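Local coordinates for formiminotetrahydrofolate cyclodeaminase (Thermotoga maritima, PDB 1O5H), which probably converts 5-formiminotetrahydrofolate into 5,10-methenyltetrahydrofolate with release of ammonia, a cyclodeaminase step of one-carbon folate metabolism, at residues Leu50-Ala55 with Arg73-Met78; Leu83-Leu88 with Arg126-Leu131; Asn112-Ala117 with Leu172-Asp177; Ala153-His158 with Gly197-Val202. All coordinates share one frame; numbering follows the deposited sequence.

Contact 1: residues Leu50-Ala55 with Arg73-Met78; sequences LAEMVA and RIVEAM
Glu-52 has the most surface buried here, and it lies between Met-78 and Val-75. Its CG is anti to the backbone N (chi1 -166°) and the chain then runs out extended, which carries the aliphatic part along the facing helix. The glutamate and Met-78 chains run antiparallel, side by side, their CB atoms 3.7 Å apart. Val-75 lies across the glutamate, with Val-75 CG1 3.8 Å from Glu-52 OE2. The carboxylate makes no hydrogen bond to 73-78; Glu-52 OE1 instead forms a salt bridge with Arg-82, which probably offsets the cost of burying the acid, with Glu-79 also close by.

Met-78, present as selenomethionine, bends back over Ala-51, with SE 4.1 Å from Ala-51 CB. A turn further on, Ala-55 CB rests against two methyl branches, Val-75 CG2 at 3.8 Å and Ile-74 CG2 at 4.0 Å. Small alanines at both positions let the backbones come close: Glu-52 CA and Val-75 CA are 5.0 Å apart, and the axes approach to 8.7 Å at 159°. Leu-138 of helix 107-141 packs against Ala-51 and Ile-74. This is the tight, nearly antiparallel packing of an alpha-helical hairpin, formed by consecutive helices 36-56 and 68-100 of an all-helical fold.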
loop_
_atom_site.group_PDB
_atom_site.type_symbol
_atom_site.label_atom_id
_atom_site.label_comp_id
_atom_site.label_asym_id
_atom_site.label_seq_id
_atom_site.Cartn_x
_atom_site.Cartn_y
_atom_site.Cartn_z
ATOM N N LEU A 50 0.755 11.161 -1.858
ATOM C CA LEU A 50 1.023 11.740 -0.543
ATOM C C LEU A 50 2.266 12.626 -0.609
ATOM O O LEU A 50 2.267 13.747 -0.099
ATOM C CB LEU A 50 1.167 10.673 0.521
ATOM C CG LEU A 50 -0.099 9.855 0.772
ATOM C CD1 LEU A 50 0.290 8.524 1.370
ATOM C CD2 LEU A 50 -1.088 10.577 1.677
ATOM N N ALA A 51 3.320 12.153 -1.270
ATOM C CA ALA A 51 4.529 12.950 -1.340
ATOM C C ALA A 51 4.215 14.261 -2.027
ATOM O O ALA A 51 4.694 15.320 -1.613
ATOM C CB ALA A 51 5.591 12.232 -2.074
ATOM N N GLU A 52 3.405 14.200 -3.075
ATOM C CA GLU A 52 2.978 15.408 -3.731
ATOM C C GLU A 52 2.199 16.327 -2.775
ATOM O O GLU A 52 2.416 17.548 -2.769
ATOM C CB GLU A 52 2.142 15.074 -4.953
ATOM C CG GLU A 52 1.955 16.260 -5.872
ATOM C CD GLU A 52 1.242 15.917 -7.159
ATOM O OE1 GLU A 52 1.276 14.749 -7.583
ATOM O OE2 GLU A 52 0.651 16.833 -7.753
HETATM N N MSE A 53 1.308 15.748 -1.964
HETATM C CA MSE A 53 0.534 16.541 -1.018
HETATM C C MSE A 53 1.439 17.298 -0.075
HETATM O O MSE A 53 1.309 18.502 0.065
HETATM C CB MSE A 53 -0.416 15.679 -0.232
HETATM C CG MSE A 53 -0.975 16.338 1.014
HETATM SE SE MSE A 53 -2.240 15.073 1.778
HETATM C CE MSE A 53 -2.751 16.095 3.594
ATOM N N VAL A 54 2.375 16.596 0.544
ATOM C CA VAL A 54 3.317 17.226 1.440
ATOM C C VAL A 54 4.105 18.323 0.723
ATOM O O VAL A 54 4.321 19.412 1.285
ATOM C CB VAL A 54 4.264 16.203 2.092
ATOM C CG1 VAL A 54 5.293 16.909 2.938
ATOM C CG2 VAL A 54 3.468 15.184 2.953
ATOM N N ALA A 55 4.513 18.078 -0.519
ATOM C CA ALA A 55 5.269 19.103 -1.245
ATOM C C ALA A 55 4.419 20.340 -1.524
ATOM O O ALA A 55 4.888 21.471 -1.388
ATOM C CB ALA A 55 5.818 18.557 -2.516
ATOM N N ARG A 73 9.561 21.300 -7.831
ATOM C CA ARG A 73 10.275 20.262 -8.548
ATOM C C ARG A 73 9.714 18.879 -8.203
ATOM O O ARG A 73 9.582 18.019 -9.084
ATOM C CB ARG A 73 11.770 20.347 -8.217
ATOM C CG ARG A 73 12.690 19.606 -9.192
ATOM C CD ARG A 73 14.074 19.247 -8.621
ATOM N NE ARG A 73 13.959 18.424 -7.413
ATOM C CZ ARG A 73 13.738 17.105 -7.406
ATOM N NH1 ARG A 73 13.623 16.431 -8.552
ATOM N NH2 ARG A 73 13.634 16.454 -6.246
ATOM N N ILE A 74 9.380 18.674 -6.931
ATOM C CA ILE A 74 8.867 17.398 -6.465
ATOM C C ILE A 74 7.444 17.197 -6.955
ATOM O O ILE A 74 7.107 16.146 -7.507
ATOM C CB ILE A 74 8.923 17.310 -4.925
ATOM C CG1 ILE A 74 10.372 17.278 -4.459
ATOM C CG2 ILE A 74 8.208 16.058 -4.433
ATOM C CD1 ILE A 74 10.542 17.472 -2.995
ATOM N N VAL A 75 6.608 18.201 -6.741
ATOM C CA VAL A 75 5.259 18.165 -7.273
ATOM C C VAL A 75 5.257 17.655 -8.724
ATOM O O VAL A 75 4.551 16.702 -9.063
ATOM C CB VAL A 75 4.617 19.533 -7.191
ATOM C CG1 VAL A 75 3.317 19.566 -7.979
ATOM C CG2 VAL A 75 4.377 19.872 -5.739
ATOM N N GLU A 76 6.080 18.270 -9.560
ATOM C CA GLU A 76 6.189 17.895 -10.967
ATOM C C GLU A 76 6.650 16.448 -11.134
ATOM O O GLU A 76 6.097 15.724 -11.960
ATOM C CB GLU A 76 7.092 18.892 -11.726
ATOM C CG GLU A 76 7.733 18.369 -13.009
ATOM C CD GLU A 76 6.815 18.411 -14.217
ATOM O OE1 GLU A 76 6.958 19.358 -15.035
ATOM O OE2 GLU A 76 5.965 17.497 -14.351
ATOM N N ALA A 77 7.637 16.028 -10.343
ATOM C CA ALA A 77 8.128 14.641 -10.397
ATOM C C ALA A 77 7.085 13.611 -9.944
ATOM O O ALA A 77 6.973 12.520 -10.515
ATOM C CB ALA A 77 9.414 14.483 -9.596
HETATM N N MSE A 78 6.324 13.963 -8.918
HETATM C CA MSE A 78 5.305 13.066 -8.409
HETATM C C MSE A 78 4.136 12.986 -9.375
HETATM O O MSE A 78 3.412 11.995 -9.427
HETATM C CB MSE A 78 4.845 13.505 -7.024
HETATM C CG MSE A 78 5.933 13.397 -5.965
HETATM SE SE MSE A 78 6.817 11.632 -5.900
HETATM C CE MSE A 78 8.143 11.741 -7.349
#

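Contact 2: residues Leu83-Leu88 with Arg126-Leu131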
loop_
_atom_site.group_PDB
_atom_site.type_symbol
_atom_site.label_atom_id
_atom_site.label_comp_id
_atom_site.label_asym_id
_atom_site.label_seq_id
_atom_site.Cartn_x
_atom_site.Cartn_y
_atom_site.Cartn_z
ATOM N N LEU A 83 1.948 8.977 -13.646
ATOM C CA LEU A 83 1.736 8.577 -15.040
ATOM C C LEU A 83 2.558 7.329 -15.382
ATOM O O LEU A 83 2.066 6.425 -16.057
ATOM C CB LEU A 83 2.016 9.715 -16.040
ATOM C CG LEU A 83 1.137 10.985 -16.042
ATOM C CD1 LEU A 83 1.687 11.970 -17.077
ATOM C CD2 LEU A 83 -0.382 10.750 -16.264
ATOM N N LYS A 84 3.792 7.259 -14.896
ATOM C CA LYS A 84 4.611 6.093 -15.173
ATOM C C LYS A 84 4.012 4.841 -14.537
ATOM O O LYS A 84 3.914 3.777 -15.190
ATOM C CB LYS A 84 6.056 6.312 -14.723
ATOM C CG LYS A 84 6.869 7.156 -15.724
ATOM C CD LYS A 84 8.387 7.124 -15.477
ATOM C CE LYS A 84 8.901 8.370 -14.753
ATOM N NZ LYS A 84 10.240 8.092 -14.153
ATOM N N LEU A 85 3.587 4.988 -13.277
ATOM C CA LEU A 85 3.111 3.871 -12.484
ATOM C C LEU A 85 1.795 3.358 -13.028
ATOM O O LEU A 85 1.575 2.145 -13.154
ATOM C CB LEU A 85 2.983 4.265 -11.015
ATOM C CG LEU A 85 4.286 4.490 -10.231
ATOM C CD1 LEU A 85 4.009 5.140 -8.893
ATOM C CD2 LEU A 85 5.052 3.207 -10.019
ATOM N N PHE A 86 0.914 4.278 -13.383
ATOM C CA PHE A 86 -0.311 3.849 -14.046
ATOM C C PHE A 86 -0.026 3.138 -15.357
ATOM O O PHE A 86 -0.729 2.204 -15.724
ATOM C CB PHE A 86 -1.259 5.012 -14.249
ATOM C CG PHE A 86 -1.941 5.446 -12.987
ATOM C CD1 PHE A 86 -2.559 4.504 -12.162
ATOM C CD2 PHE A 86 -1.988 6.791 -12.634
ATOM C CE1 PHE A 86 -3.209 4.889 -10.989
ATOM C CE2 PHE A 86 -2.637 7.192 -11.480
ATOM C CZ PHE A 86 -3.246 6.238 -10.643
ATOM N N ASP A 87 1.019 3.553 -16.054
ATOM C CA ASP A 87 1.325 2.875 -17.272
ATOM C C ASP A 87 1.850 1.492 -16.935
ATOM O O ASP A 87 1.501 0.494 -17.610
ATOM C CB ASP A 87 2.312 3.654 -18.131
ATOM C CG ASP A 87 2.429 3.070 -19.514
ATOM O OD1 ASP A 87 1.424 3.111 -20.262
ATOM O OD2 ASP A 87 3.464 2.511 -19.934
ATOM N N LEU A 88 2.661 1.411 -15.879
ATOM C CA LEU A 88 3.285 0.121 -15.532
ATOM C C LEU A 88 2.288 -0.915 -15.038
ATOM O O LEU A 88 2.525 -2.103 -15.140
ATOM C CB LEU A 88 4.424 0.299 -14.534
ATOM C CG LEU A 88 5.644 0.974 -15.147
ATOM C CD1 LEU A 88 6.539 1.563 -14.099
ATOM C CD2 LEU A 88 6.397 -0.011 -15.987
ATOM N N ARG A 126 12.088 1.055 -9.752
ATOM C CA ARG A 126 12.907 2.223 -9.989
ATOM C C ARG A 126 12.135 3.452 -9.610
ATOM O O ARG A 126 12.680 4.320 -8.959
ATOM C CB ARG A 126 13.312 2.332 -11.431
ATOM C CG ARG A 126 14.267 1.312 -11.923
ATOM C CD ARG A 126 14.720 1.704 -13.288
ATOM N NE ARG A 126 15.310 0.593 -14.007
ATOM C CZ ARG A 126 16.114 0.758 -15.040
ATOM N NH1 ARG A 126 16.625 -0.302 -15.675
ATOM N NH2 ARG A 126 16.415 1.996 -15.429
ATOM N N VAL A 127 10.872 3.533 -10.009
ATOM C CA VAL A 127 10.048 4.658 -9.574
ATOM C C VAL A 127 10.019 4.726 -8.046
ATOM O O VAL A 127 10.173 5.797 -7.461
ATOM C CB VAL A 127 8.622 4.594 -10.125
ATOM C CG1 VAL A 127 7.833 5.804 -9.665
ATOM C CG2 VAL A 127 8.622 4.492 -11.671
HETATM N N MSE A 128 9.883 3.584 -7.394
HETATM C CA MSE A 128 9.937 3.582 -5.942
HETATM C C MSE A 128 11.246 4.134 -5.420
HETATM O O MSE A 128 11.243 4.942 -4.495
HETATM C CB MSE A 128 9.657 2.196 -5.358
HETATM C CG MSE A 128 8.207 1.748 -5.539
HETATM SE SE MSE A 128 6.883 3.027 -4.782
HETATM C CE MSE A 128 6.529 4.236 -6.312
ATOM N N LYS A 129 12.369 3.734 -6.000
ATOM C CA LYS A 129 13.627 4.373 -5.628
ATOM C C LYS A 129 13.531 5.918 -5.729
ATOM O O LYS A 129 13.997 6.643 -4.843
ATOM C CB LYS A 129 14.778 3.837 -6.484
ATOM C CG LYS A 129 16.167 4.446 -6.239
ATOM C CD LYS A 129 16.396 5.742 -7.000
ATOM C CE LYS A 129 16.354 5.590 -8.523
ATOM N NZ LYS A 129 17.266 4.538 -9.056
ATOM N N ASP A 130 12.921 6.424 -6.794
ATOM C CA ASP A 130 12.757 7.866 -6.910
ATOM C C ASP A 130 11.890 8.392 -5.797
ATOM O O ASP A 130 12.216 9.392 -5.203
ATOM C CB ASP A 130 12.147 8.239 -8.248
ATOM C CG ASP A 130 13.091 7.989 -9.396
ATOM O OD1 ASP A 130 14.327 8.016 -9.153
ATOM O OD2 ASP A 130 12.687 7.768 -10.563
ATOM N N LEU A 131 10.783 7.707 -5.515
ATOM C CA LEU A 131 9.862 8.166 -4.498
ATOM C C LEU A 131 10.583 8.223 -3.182
ATOM O O LEU A 131 10.470 9.198 -2.460
ATOM C CB LEU A 131 8.646 7.251 -4.411
ATOM C CG LEU A 131 7.680 7.518 -3.252
ATOM C CD1 LEU A 131 7.132 8.926 -3.335
ATOM C CD2 LEU A 131 6.528 6.509 -3.211
#
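The one flat group among the touching residues is the carboxylate of Asp-130, and the ammonium of Lys-84 approaches it. NZ of Lys-84 stays 4.4 Å from Asp-130 OD2, too long for a salt bridge, so the pair probably contributes a loose electrostatic attraction at the margin of the contact.

Inside that margin the contact is apolar. Val-127 points at the other helix and meets Leu-85: the leucine's CD2 is 3.8 Å from Val-127 CG1, and its CG sits equally near the same methyl. The other leucine branch, CD1, reaches on to CE of Met-128, a selenomethionine, at 3.7 Å. Met-128 gets its methyl there because its chain is bent at both chi2 and chi3, turning back to meet Leu-85. The second valine branch, Val-127 CG2, is touched more loosely by Leu-88 CD1 at 4.3 Å.

With branched side chains filling the gap, the axes stay 11.0 Å apart, at 155°. Leu-85 also packs on Cys-48 of helix 36-56, and Met-128 on Ile-195 of helix 178-206. What results is side-chain packing between the two long arms of an antiparallel helical hairpin, 68-100 and 107-141, inside a helical bundle.

Contact 3: residues Asn112-Ala117 with Leu172-Asp177; sequences NALKEA and LKEISD
Lys-115 and Asp-177 form the polar half of this contact, a salt bridge with NZ of Lys-115 2.8 Å from OD2 of Asp-177. Asp-177 has CG anti to its N (chi1 174°), which turns the carboxylate toward the lysine. The ammonium arrives on the anti side of that oxygen, 19° out of the carboxylate plane. The apolar half is Ile-175 laid against the helix surface. Its CG1 is 3.5 Å from Leu-114 CB, and its CD1 runs on over the backbone, 3.5 Å from Leu-114 O, to touch the start of the Lys-115 chain. Leu-114 sends CD2 to Glu-174 CB at 3.7 Å, while the Glu-174 chain bends at chi2 and leads its carboxylate away.

One shell out, a type I beta turn from Leu-172 to Ile-175 sets the isoleucine, closed by Ile-175 N to Leu-172 O at 2.8 Å. Gln-111, a turn back on the same helix as Leu-114, takes a hydrogen bond from Ser-176 N. Phe-180 covers both Lys-115 and Ile-175. Asp-177 uses its second oxygen, OD1, to accept from Phe-180 N, which probably helps hold the carboxylate in place. The pattern is a helix N-cap in the short connection between helices 147-172 and 178-206, tied to the side of helix 107-141.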
loop_
_atom_site.group_PDB
_atom_site.type_symbol
_atom_site.label_atom_id
_atom_site.label_comp_id
_atom_site.label_asym_id
_atom_site.label_seq_id
_atom_site.Cartn_x
_atom_site.Cartn_y
_atom_site.Cartn_z
ATOM N N ASN A 112 11.675 -14.605 -24.207
ATOM C CA ASN A 112 11.647 -13.175 -24.440
ATOM C C ASN A 112 10.477 -12.479 -23.727
ATOM O O ASN A 112 10.620 -11.356 -23.228
ATOM C CB ASN A 112 11.615 -12.909 -25.938
ATOM C CG ASN A 112 10.896 -11.638 -26.281
ATOM O OD1 ASN A 112 11.462 -10.549 -26.178
ATOM N ND2 ASN A 112 9.629 -11.763 -26.694
ATOM N N ALA A 113 9.326 -13.141 -23.667
ATOM C CA ALA A 113 8.160 -12.568 -23.015
ATOM C C ALA A 113 8.441 -12.490 -21.538
ATOM O O ALA A 113 8.197 -11.458 -20.902
ATOM C CB ALA A 113 6.953 -13.415 -23.263
ATOM N N LEU A 114 8.973 -13.587 -21.005
ATOM C CA LEU A 114 9.389 -13.639 -19.618
ATOM C C LEU A 114 10.305 -12.461 -19.237
ATOM O O LEU A 114 10.145 -11.892 -18.161
ATOM C CB LEU A 114 10.046 -14.978 -19.329
ATOM C CG LEU A 114 9.139 -16.193 -19.175
ATOM C CD1 LEU A 114 9.993 -17.430 -19.372
ATOM C CD2 LEU A 114 8.474 -16.207 -17.797
ATOM N N LYS A 115 11.221 -12.084 -20.132
ATOM C CA LYS A 115 12.135 -10.968 -19.884
ATOM C C LYS A 115 11.378 -9.671 -19.773
ATOM O O LYS A 115 11.567 -8.910 -18.824
ATOM C CB LYS A 115 13.198 -10.838 -20.978
ATOM C CG LYS A 115 14.359 -11.827 -20.857
ATOM C CD LYS A 115 15.330 -11.688 -22.017
ATOM C CE LYS A 115 16.134 -12.955 -22.247
ATOM N NZ LYS A 115 17.467 -12.555 -22.743
ATOM N N GLU A 116 10.515 -9.415 -20.748
ATOM C CA GLU A 116 9.732 -8.190 -20.735
ATOM C C GLU A 116 8.928 -8.144 -19.465
ATOM O O GLU A 116 8.927 -7.128 -18.780
ATOM C CB GLU A 116 8.808 -8.103 -21.940
ATOM C CG GLU A 116 9.524 -7.705 -23.215
ATOM C CD GLU A 116 8.606 -7.673 -24.419
ATOM O OE1 GLU A 116 7.390 -7.920 -24.261
ATOM O OE2 GLU A 116 9.104 -7.404 -25.536
ATOM N N ALA A 117 8.272 -9.254 -19.134
ATOM C CA ALA A 117 7.436 -9.308 -17.943
ATOM C C ALA A 117 8.224 -8.986 -16.675
ATOM O O ALA A 117 7.776 -8.226 -15.834
ATOM C CB ALA A 117 6.788 -10.637 -17.826
ATOM N N LEU A 172 12.081 -13.927 -12.911
ATOM C CA LEU A 172 13.456 -14.331 -13.154
ATOM C C LEU A 172 13.688 -15.829 -13.148
ATOM O O LEU A 172 14.406 -16.341 -14.014
ATOM C CB LEU A 172 14.387 -13.686 -12.135
ATOM C CG LEU A 172 14.616 -12.213 -12.432
ATOM C CD1 LEU A 172 15.716 -11.709 -11.559
ATOM C CD2 LEU A 172 14.954 -12.044 -13.905
ATOM N N LYS A 173 13.089 -16.526 -12.175
ATOM C CA LYS A 173 13.347 -17.953 -11.971
ATOM C C LYS A 173 12.965 -18.804 -13.170
ATOM O O LYS A 173 13.454 -19.917 -13.332
ATOM C CB LYS A 173 12.687 -18.477 -10.701
ATOM C CG LYS A 173 11.185 -18.580 -10.762
ATOM C CD LYS A 173 10.633 -19.145 -9.456
ATOM C CE LYS A 173 9.112 -19.018 -9.436
ATOM N NZ LYS A 173 8.459 -19.996 -8.521
ATOM N N GLU A 174 12.113 -18.260 -14.026
ATOM C CA GLU A 174 11.748 -18.935 -15.271
ATOM C C GLU A 174 12.665 -18.665 -16.479
ATOM O O GLU A 174 12.573 -19.349 -17.496
ATOM C CB GLU A 174 10.311 -18.565 -15.630
ATOM C CG GLU A 174 9.294 -18.932 -14.555
ATOM C CD GLU A 174 9.380 -20.402 -14.127
ATOM O OE1 GLU A 174 9.741 -21.267 -14.973
ATOM O OE2 GLU A 174 9.088 -20.688 -12.931
ATOM N N ILE A 175 13.531 -17.660 -16.363
ATOM C CA ILE A 175 14.385 -17.208 -17.472
ATOM C C ILE A 175 15.727 -17.941 -17.463
ATOM O O ILE A 175 16.461 -17.938 -16.455
ATOM C CB ILE A 175 14.543 -15.655 -17.422
ATOM C CG1 ILE A 175 13.212 -14.992 -17.779
ATOM C CG2 ILE A 175 15.634 -15.142 -18.357
ATOM C CD1 ILE A 175 13.120 -13.537 -17.449
ATOM N N SER A 176 16.033 -18.572 -18.591
ATOM C CA SER A 176 17.187 -19.461 -18.686
ATOM C C SER A 176 18.472 -18.707 -18.992
ATOM O O SER A 176 19.556 -19.173 -18.650
ATOM C CB SER A 176 16.944 -20.580 -19.708
ATOM O OG SER A 176 16.631 -20.043 -20.984
ATOM N N ASP A 177 18.348 -17.540 -19.620
ATOM C CA ASP A 177 19.492 -16.673 -19.893
ATOM C C ASP A 177 20.174 -16.240 -18.592
ATOM O O ASP A 177 19.708 -15.313 -17.935
ATOM C CB ASP A 177 18.995 -15.456 -20.675
ATOM C CG ASP A 177 20.069 -14.408 -20.904
ATOM O OD1 ASP A 177 21.136 -14.411 -20.235
ATOM O OD2 ASP A 177 19.899 -13.500 -21.738
#

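Contact 4: residues Ala153-His158 with Gly197-Val202; sequences AADLCH and GCYQRV
His-158 and Tyr-199 both carry CG anti to the backbone N, with chi1 close to 180° in each, and these matching torsions send the two rings out from their own helices to overlap in the gap between them. They form an offset stack, centroids 4.2 Å apart and planes only 7° from parallel. The imidazole is shifted across the width of the phenol, toward its CD2 and CE2 side, which leaves His-158 CB over the middle: a CH-pi contact, with His-158 CB 3.8 Å from the Tyr-199 centroid. The imidazole then covers the CD2 and CE2 part of the same face.

At the rim of the phenol, in its plane, lie Ala-154 CB and Asp-155 OD1. Tyr-199 OH donates to Asp-155 OD1; the modelled 2.5 Å separation is too short to be taken literally at 2.80 Å resolution. Helices 147-172 and 178-206 form an antiparallel hairpin here, axes 10.0 Å apart at 154°, with the tyrosine as the main filler of the interface.

Beyond the ring, Ala-154 CB also touches Val-202 CG1 at 4.0 Å. The polar ends have weaker outside partners: His-158 NE2 makes a weak hydrogen bond to Glu-196, and Tyr-199 OH another to Lys-203. Gln-162 of the second subunit packs on Asp-155 and Tyr-199, placing this pair at the dimer interface.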
loop_
_atom_site.group_PDB
_atom_site.type_symbol
_atom_site.label_atom_id
_atom_site.label_comp_id
_atom_site.label_asym_id
_atom_site.label_seq_id
_atom_site.Cartn_x
_atom_site.Cartn_y
_atom_site.Cartn_z
ATOM N N ALA A 153 3.720 7.691 3.497
ATOM C CA ALA A 153 4.159 7.434 2.141
ATOM C C ALA A 153 5.411 6.567 2.141
ATOM O O ALA A 153 5.563 5.703 1.280
ATOM C CB ALA A 153 4.366 8.688 1.392
ATOM N N ALA A 154 6.274 6.725 3.136
ATOM C CA ALA A 154 7.452 5.860 3.215
ATOM C C ALA A 154 7.055 4.418 3.476
ATOM O O ALA A 154 7.576 3.464 2.862
ATOM C CB ALA A 154 8.388 6.340 4.258
ATOM N N ASP A 155 6.115 4.230 4.378
ATOM C CA ASP A 155 5.698 2.876 4.631
ATOM C C ASP A 155 5.112 2.229 3.354
ATOM O O ASP A 155 5.490 1.106 2.996
ATOM C CB ASP A 155 4.788 2.826 5.844
ATOM C CG ASP A 155 5.566 2.975 7.153
ATOM O OD1 ASP A 155 6.596 2.297 7.300
ATOM O OD2 ASP A 155 5.228 3.720 8.105
ATOM N N LEU A 156 4.253 2.946 2.631
ATOM C CA LEU A 156 3.680 2.370 1.417
ATOM C C LEU A 156 4.767 2.134 0.382
ATOM O O LEU A 156 4.851 1.052 -0.188
ATOM C CB LEU A 156 2.603 3.273 0.844
ATOM C CG LEU A 156 1.461 3.562 1.804
ATOM C CD1 LEU A 156 0.520 4.535 1.143
ATOM C CD2 LEU A 156 0.750 2.283 2.189
ATOM N N CYS A 157 5.615 3.139 0.180
ATOM C CA CYS A 157 6.758 3.009 -0.697
ATOM C C CYS A 157 7.499 1.680 -0.461
ATOM O O CYS A 157 7.614 0.830 -1.358
ATOM C CB CYS A 157 7.697 4.178 -0.476
ATOM S SG CYS A 157 9.134 4.141 -1.553
ATOM N N HIS A 158 7.959 1.491 0.762
ATOM C CA HIS A 158 8.645 0.280 1.122
ATOM C C HIS A 158 7.854 -0.991 0.768
ATOM O O HIS A 158 8.413 -1.950 0.205
ATOM C CB HIS A 158 8.940 0.327 2.605
ATOM C CG HIS A 158 9.702 -0.852 3.104
ATOM N ND1 HIS A 158 9.121 -1.844 3.866
ATOM C CD2 HIS A 158 11.001 -1.201 2.952
ATOM C CE1 HIS A 158 10.031 -2.753 4.170
ATOM N NE2 HIS A 158 11.181 -2.383 3.629
ATOM N N GLY A 197 17.730 2.298 2.524
ATOM C CA GLY A 197 18.459 3.357 3.161
ATOM C C GLY A 197 17.587 4.553 3.383
ATOM O O GLY A 197 17.402 4.964 4.528
ATOM N N CYS A 198 17.049 5.114 2.293
ATOM C CA CYS A 198 16.112 6.227 2.409
ATOM C C CYS A 198 15.006 5.909 3.421
ATOM O O CYS A 198 14.692 6.695 4.297
ATOM C CB CYS A 198 15.491 6.525 1.053
ATOM S SG CYS A 198 16.600 7.362 -0.114
ATOM N N TYR A 199 14.434 4.729 3.305
ATOM C CA TYR A 199 13.341 4.336 4.149
ATOM C C TYR A 199 13.681 4.431 5.631
ATOM O O TYR A 199 12.947 5.049 6.421
ATOM C CB TYR A 199 12.968 2.910 3.839
ATOM C CG TYR A 199 11.860 2.397 4.689
ATOM C CD1 TYR A 199 10.637 3.066 4.717
ATOM C CD2 TYR A 199 12.008 1.221 5.441
ATOM C CE1 TYR A 199 9.567 2.603 5.493
ATOM C CE2 TYR A 199 10.960 0.742 6.217
ATOM C CZ TYR A 199 9.738 1.453 6.236
ATOM O OH TYR A 199 8.691 1.030 6.989
ATOM N N GLN A 200 14.777 3.787 6.003
ATOM C CA GLN A 200 15.230 3.779 7.372
ATOM C C GLN A 200 15.523 5.215 7.854
ATOM O O GLN A 200 15.039 5.630 8.916
ATOM C CB GLN A 200 16.461 2.898 7.475
ATOM C CG GLN A 200 16.398 1.897 8.606
ATOM C CD GLN A 200 15.399 0.791 8.346
ATOM O OE1 GLN A 200 14.335 0.733 8.975
ATOM N NE2 GLN A 200 15.732 -0.081 7.411
ATOM N N ARG A 201 16.281 5.985 7.062
ATOM C CA ARG A 201 16.516 7.388 7.391
ATOM C C ARG A 201 15.191 8.119 7.599
ATOM O O ARG A 201 15.018 8.763 8.614
ATOM C CB ARG A 201 17.418 8.089 6.364
ATOM C CG ARG A 201 18.894 7.759 6.519
ATOM C CD ARG A 201 19.798 8.540 5.594
ATOM N NE ARG A 201 19.430 8.361 4.183
ATOM C CZ ARG A 201 19.788 7.322 3.430
ATOM N NH1 ARG A 201 20.526 6.339 3.940
ATOM N NH2 ARG A 201 19.410 7.263 2.160
ATOM N N VAL A 202 14.247 7.997 6.670
ATOM C CA VAL A 202 12.984 8.698 6.833
ATOM C C VAL A 202 12.314 8.295 8.141
ATOM O O VAL A 202 12.031 9.156 8.984
ATOM C CB VAL A 202 12.046 8.464 5.688
ATOM C CG1 VAL A 202 10.672 9.070 6.013
ATOM C CG2 VAL A 202 12.638 9.056 4.420
#

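Overall arrangement
Contacts 1, 2 and 4 touch one another and form a continuous interior. Each joins two consecutive antiparallel helices. Contact 2 lies nearest the middle and shares helix 68-100 with contact 1; Leu-131 packs against Met-78 and Ala-51, while Leu-50 meets Ala-153 and bridges contacts 1 and 4. Contact 3 stands apart, its centre about 34 Å from that of contact 1, at the other end of the bundle, though it uses helix 107-141 as contact 2 does. Chemistry follows place: mostly apolar packing in contacts 1 and 2, with a buried acid in one and a loose ion pair edging the other, stacked rings and a buried hydrogen bond in contact 4, and a partly exposed salt bridge in contact 3.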